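Long-range contacts in possible galactose mutarotase (Streptomyces platensis subsp. rosaceus, PDB 4RNL), which is of unknown function but probably interconverts the alpha and beta anomers of galactose or a related aldose, as galactose mutarotases do: residues P147-V152 and T170-T175; V122-R127 and L135-P140. One frame throughout, in Å; residues are numbered along the deposited sequence.

How the interactions relate
Both contacts belong to one antiparallel sheet of the aldose 1-epimerase fold and lie in series along the chain, interaction 2 closing before interaction 1 opens. Interaction 2 pairs strands 125-129 and 132-139 at the outer edge of the sheet; interaction 1 lies at the open end of the next hairpin, strands 150-159 and 162-171. Strands 132-139 and 150-159 are neighbours, so the two contacts, with centres about 14 Å apart, meet directly. Leu150 N bonds to Ser139 O, Asp151 OD1 accepts a hydrogen bond from His136 NE2 at 2.6 Å, and Val152 CG1 packs on Trp124 CH2. Two successive hairpins thus form one continuous patch of sheet.

Interaction 1: residues P147-V152 and T170-T175; sequences PGALDV and TTDAPT
Thr170 and Asp151 form the last hydrogen-bonded pair of this antiparallel ladder: Asp151 N donates a hydrogen bond to Thr170 O at 2.8 Å, and Thr170 N donates a longer one back to Asp151 O. Leu150 CG stands anti to its backbone N (chi1 -171°), and the second torsion (71°) then carries CD1 to 3.3 Å from Thr170 O. Thr171 follows as a non-hydrogen-bonded partner of Leu150. Its CA-H meets Ala149 O, while its hydroxyl turns along its own segment, OG1 donating to Ala173 O at 2.6 Å, in the carbonyl plane on a lone pair. At Asp172 the strand has ended, yet pairing persists: Asp172 N bonds to Ala149 O, and OD1 receives Ala149 N at 2.9 Å from above the carboxylate plane. The short acid thus takes over from a backbone carbonyl. Ala173 CB rests on Gly148 CA at 3.8 Å; a side chain on Gly148 would collide with Ala173 O and Thr171 OG1. Pro174, itself directed away, offers its carbonyl O to the ring of Pro147, 3.5 Å from CG. Last, Thr175 OG1 donates to Pro147 O at 2.8 Å, and Arg84 also bonds this hydroxyl. Asp172 thus continues the pairing one step past the strand and the Thr175 hydroxyl ties the diverging ends, at the open end of an antiparallel beta hairpin in the beta-sandwich of the galactose mutarotase family.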
loop_
_atom_site.group_PDB
_atom_site.type_symbol
_atom_site.label_atom_id
_atom_site.label_comp_id
_atom_site.label_asym_id
_atom_site.label_seq_id
_atom_site.Cartn_x
_atom_site.Cartn_y
_atom_site.Cartn_z
ATOM N N PRO A 147 -16.870 13.721 2.377
ATOM C CA PRO A 147 -17.550 14.383 3.493
ATOM C C PRO A 147 -17.025 13.906 4.851
ATOM O O PRO A 147 -16.530 12.784 4.977
ATOM C CB PRO A 147 -19.012 13.964 3.295
ATOM C CG PRO A 147 -18.915 12.597 2.680
ATOM C CD PRO A 147 -17.656 12.605 1.823
ATOM N N GLY A 148 -17.108 14.767 5.858
ATOM C CA GLY A 148 -16.715 14.386 7.202
ATOM C C GLY A 148 -15.250 14.626 7.493
ATOM O O GLY A 148 -14.385 14.371 6.650
ATOM N N ALA A 149 -14.967 15.124 8.694
ATOM C CA ALA A 149 -13.583 15.219 9.152
ATOM C C ALA A 149 -13.144 13.841 9.627
ATOM O O ALA A 149 -13.759 13.264 10.530
ATOM C CB ALA A 149 -13.471 16.228 10.281
ATOM N N LEU A 150 -12.084 13.315 9.023
ATOM C CA LEU A 150 -11.605 11.972 9.341
ATOM C C LEU A 150 -10.315 12.059 10.154
ATOM O O LEU A 150 -9.294 12.524 9.657
ATOM C CB LEU A 150 -11.379 11.163 8.059
ATOM C CG LEU A 150 -11.074 9.674 8.250
ATOM C CD1 LEU A 150 -12.322 8.918 8.719
ATOM C CD2 LEU A 150 -10.511 9.052 6.975
ATOM N N ASP A 151 -10.380 11.612 11.406
ATOM C CA ASP A 151 -9.239 11.619 12.319
ATOM C C ASP A 151 -8.479 10.310 12.136
ATOM O O ASP A 151 -8.964 9.250 12.530
ATOM C CB ASP A 151 -9.753 11.739 13.758
ATOM C CG ASP A 151 -8.651 12.056 14.759
ATOM O OD1 ASP A 151 -7.471 12.047 14.377
ATOM O OD2 ASP A 151 -8.966 12.317 15.938
ATOM N N VAL A 152 -7.292 10.374 11.535
ATOM C CA VAL A 152 -6.586 9.162 11.111
ATOM C C VAL A 152 -5.268 8.975 11.842
ATOM O O VAL A 152 -4.494 9.923 11.987
ATOM C CB VAL A 152 -6.272 9.191 9.593
ATOM C CG1 VAL A 152 -5.583 7.889 9.150
ATOM C CG2 VAL A 152 -7.533 9.434 8.787
ATOM N N THR A 170 -11.585 7.598 12.903
ATOM C CA THR A 170 -12.963 7.914 13.278
ATOM C C THR A 170 -13.388 9.122 12.463
ATOM O O THR A 170 -12.541 9.839 11.931
ATOM C CB THR A 170 -13.114 8.235 14.776
ATOM O OG1 THR A 170 -12.285 9.356 15.114
ATOM C CG2 THR A 170 -12.732 7.029 15.635
ATOM N N THR A 171 -14.694 9.354 12.371
ATOM C CA THR A 171 -15.216 10.436 11.544
ATOM C C THR A 171 -16.311 11.192 12.275
ATOM O O THR A 171 -16.975 10.627 13.142
ATOM C CB THR A 171 -15.769 9.890 10.213
ATOM O OG1 THR A 171 -16.120 10.983 9.355
ATOM C CG2 THR A 171 -17.002 9.009 10.454
ATOM N N ASP A 172 -16.500 12.473 11.953
ATOM C CA ASP A 172 -17.607 13.223 12.556
ATOM C C ASP A 172 -18.863 13.259 11.678
ATOM O O ASP A 172 -19.882 13.854 12.047
ATOM C CB ASP A 172 -17.181 14.637 13.008
ATOM C CG ASP A 172 -16.857 15.574 11.850
ATOM O OD1 ASP A 172 -17.020 15.188 10.671
ATOM O OD2 ASP A 172 -16.443 16.723 12.129
ATOM N N ALA A 173 -18.789 12.615 10.518
ATOM C CA ALA A 173 -19.950 12.491 9.636
ATOM C C ALA A 173 -19.751 11.288 8.722
ATOM O O ALA A 173 -18.609 10.913 8.463
ATOM C CB ALA A 173 -20.134 13.766 8.820
ATOM N N PRO A 174 -20.850 10.677 8.238
ATOM C CA PRO A 174 -20.696 9.501 7.367
ATOM C C PRO A 174 -19.772 9.775 6.187
ATOM O O PRO A 174 -19.829 10.848 5.572
ATOM C CB PRO A 174 -22.126 9.236 6.877
ATOM C CG PRO A 174 -22.994 9.753 7.993
ATOM C CD PRO A 174 -22.269 10.966 8.536
ATOM N N THR A 175 -18.897 8.817 5.907
ATOM C CA THR A 175 -17.923 8.972 4.852
ATOM C C THR A 175 -17.545 7.590 4.346
ATOM O O THR A 175 -18.066 6.593 4.838
ATOM C CB THR A 175 -16.679 9.727 5.367
ATOM O OG1 THR A 175 -15.915 10.203 4.252
ATOM C CG2 THR A 175 -15.805 8.841 6.267
#

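Interaction 2: residues V122-R127 and L135-P140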
loop_
_atom_site.group_PDB
_atom_site.type_symbol
_atom_site.label_atom_id
_atom_site.label_comp_id
_atom_site.label_asym_id
_atom_site.label_seq_id
_atom_site.Cartn_x
_atom_site.Cartn_y
_atom_site.Cartn_z
ATOM N N VAL A 122 0.435 14.597 1.435
ATOM C CA VAL A 122 0.335 15.555 2.530
ATOM C C VAL A 122 1.271 15.133 3.660
ATOM O O VAL A 122 1.675 13.963 3.738
ATOM C CB VAL A 122 -1.114 15.672 3.066
ATOM C CG1 VAL A 122 -2.047 16.167 1.969
ATOM C CG2 VAL A 122 -1.594 14.331 3.594
ATOM N N VAL A 123 1.630 16.079 4.522
ATOM C CA VAL A 123 2.551 15.794 5.626
ATOM C C VAL A 123 1.779 15.435 6.896
ATOM O O VAL A 123 0.810 16.114 7.269
ATOM C CB VAL A 123 3.509 16.970 5.887
ATOM C CG1 VAL A 123 4.425 16.678 7.069
ATOM C CG2 VAL A 123 4.352 17.250 4.650
ATOM N N TRP A 124 2.206 14.354 7.543
ATOM C CA TRP A 124 1.582 13.843 8.766
ATOM C C TRP A 124 2.377 14.211 10.019
ATOM O O TRP A 124 3.613 14.302 9.978
ATOM C CB TRP A 124 1.462 12.314 8.665
ATOM C CG TRP A 124 0.514 11.875 7.578
ATOM C CD1 TRP A 124 0.661 12.044 6.234
ATOM C CD2 TRP A 124 -0.741 11.211 7.764
ATOM N NE1 TRP A 124 -0.427 11.520 5.566
ATOM C CE2 TRP A 124 -1.299 11.000 6.486
ATOM C CE3 TRP A 124 -1.435 10.759 8.890
ATOM C CZ2 TRP A 124 -2.530 10.370 6.304
ATOM C CZ3 TRP A 124 -2.660 10.127 8.707
ATOM C CH2 TRP A 124 -3.193 9.941 7.424
ATOM N N ASP A 125 1.674 14.441 11.128
ATOM C CA ASP A 125 2.330 14.604 12.430
ATOM C C ASP A 125 2.855 13.242 12.846
ATOM O O ASP A 125 2.219 12.232 12.579
ATOM C CB ASP A 125 1.334 15.084 13.496
ATOM C CG ASP A 125 0.883 16.511 13.285
ATOM O OD1 ASP A 125 1.588 17.263 12.583
ATOM O OD2 ASP A 125 -0.176 16.881 13.838
ATOM N N ALA A 126 4.012 13.207 13.492
ATOM C CA ALA A 126 4.588 11.933 13.888
ATOM C C ALA A 126 4.995 11.947 15.352
ATOM O O ALA A 126 5.442 12.970 15.876
ATOM C CB ALA A 126 5.809 11.604 13.013
ATOM N N ARG A 127 4.872 10.799 16.010
ATOM C CA ARG A 127 5.470 10.648 17.336
ATOM C C ARG A 127 5.959 9.228 17.564
ATOM O O ARG A 127 5.413 8.272 16.999
ATOM C CB ARG A 127 4.499 11.057 18.439
ATOM C CG ARG A 127 3.293 10.156 18.550
ATOM C CD ARG A 127 2.400 10.562 19.718
ATOM N NE ARG A 127 1.220 9.702 19.814
ATOM C CZ ARG A 127 1.104 8.675 20.655
ATOM N NH1 ARG A 127 2.096 8.384 21.489
ATOM N NH2 ARG A 127 -0.006 7.945 20.668
ATOM N N LEU A 135 1.854 8.013 12.850
ATOM C CA LEU A 135 1.498 9.207 12.088
ATOM C C LEU A 135 0.049 9.579 12.371
ATOM O O LEU A 135 -0.811 8.708 12.518
ATOM C CB LEU A 135 1.678 8.962 10.587
ATOM C CG LEU A 135 3.093 8.547 10.194
ATOM C CD1 LEU A 135 3.232 8.519 8.692
ATOM C CD2 LEU A 135 4.109 9.482 10.801
ATOM N N HIS A 136 -0.226 10.874 12.449
ATOM C CA HIS A 136 -1.573 11.340 12.774
ATOM C C HIS A 136 -1.920 12.557 11.940
ATOM O O HIS A 136 -1.122 13.481 11.836
ATOM C CB HIS A 136 -1.660 11.706 14.256
ATOM C CG HIS A 136 -2.968 12.322 14.650
ATOM N ND1 HIS A 136 -3.055 13.457 15.426
ATOM C CD2 HIS A 136 -4.246 11.953 14.379
ATOM C CE1 HIS A 136 -4.327 13.767 15.614
ATOM N NE2 HIS A 136 -5.069 12.865 14.993
ATOM N N ARG A 137 -3.118 12.569 11.359
ATOM C CA ARG A 137 -3.585 13.745 10.630
ATOM C C ARG A 137 -5.095 13.715 10.516
ATOM O O ARG A 137 -5.677 12.669 10.235
ATOM C CB ARG A 137 -2.972 13.784 9.222
ATOM C CG ARG A 137 -3.378 14.999 8.397
ATOM C CD ARG A 137 -2.825 14.903 6.977
ATOM N NE ARG A 137 -3.188 16.059 6.164
ATOM C CZ ARG A 137 -4.279 16.121 5.405
ATOM N NH1 ARG A 137 -5.121 15.090 5.358
ATOM N NH2 ARG A 137 -4.527 17.217 4.694
ATOM N N VAL A 138 -5.735 14.856 10.749
ATOM C CA VAL A 138 -7.160 14.966 10.491
ATOM C C VAL A 138 -7.364 15.462 9.068
ATOM O O VAL A 138 -6.827 16.506 8.690
ATOM C CB VAL A 138 -7.831 15.949 11.442
ATOM C CG1 VAL A 138 -9.317 16.054 11.113
ATOM C CG2 VAL A 138 -7.609 15.520 12.884
ATOM N N SER A 139 -8.119 14.706 8.277
ATOM C CA SER A 139 -8.509 15.132 6.936
ATOM C C SER A 139 -9.849 15.840 7.083
ATOM O O SER A 139 -10.853 15.210 7.447
ATOM C CB SER A 139 -8.645 13.907 6.028
ATOM O OG SER A 139 -9.277 14.222 4.793
ATOM N N PRO A 140 -9.879 17.161 6.841
ATOM C CA PRO A 140 -11.107 17.888 7.180
ATOM C C PRO A 140 -12.281 17.555 6.272
ATOM O O PRO A 140 -12.089 17.009 5.183
ATOM C CB PRO A 140 -10.706 19.360 7.029
ATOM C CG PRO A 140 -9.478 19.346 6.180
ATOM C CD PRO A 140 -8.783 18.060 6.443
HETATM O O HOH W 1 -1.036 17.933 6.460
HETATM O O HOH W 2 -0.876 15.149 16.141
#
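Trp124 and Arg137 pack closely and, with Leu135, carry most of the buried surface. Arg137 CB sits over the six-membered ring of Trp124, 3.7 Å from its centroid and 24° off the normal, a CH-pi contact in which the two side chains cross at about a right angle. A broad indole suits the place because it offers a flat face to Arg137 CB while its NE1 bonds to Phe119 O. Two residues before Arg137 on strand 132-139, Leu135 packs its CB against Trp124 CB and reaches Ala126 CB with CD2 at 3.5 Å; the small alanine lets that branch come close. Between the Trp124-Arg137 and Ala126-Leu135 contacts, Asp125 and His136 form a hydrogen-bonded antiparallel pair, His136 N to Asp125 O at 2.8 Å and Asp125 N to His136 O at 3.0 Å.

Beyond the indole, the arginine chain is extended from CG to NE, and Val122 CG2 covers one guanidinium face, 3.5 Å from Arg137 NE. Water 1 lies in the guanidinium plane, accepting from NE and donating to Val123 O, and NH2 forms a salt bridge with Glu143. An alanine in place of Arg137 would keep CB over the indole but would probably leave Glu143 without this charged mate and Val122 without the group it covers.

The face bearing Asp125 and His136 is looser. Asp125 OD2 and His136 ND1 stay 4.7 Å apart, joined by water 2, while His136 NE2 is engaged by Asp151. Apolar contact thus dominates around Trp124, Leu135 and Ala126, whereas waters link Arg137 to Val123 and Asp125 to His136; the carboxylate of Asp151, and more distantly that of Asp125, would probably favour a protonated imidazole, though its charge is not seen.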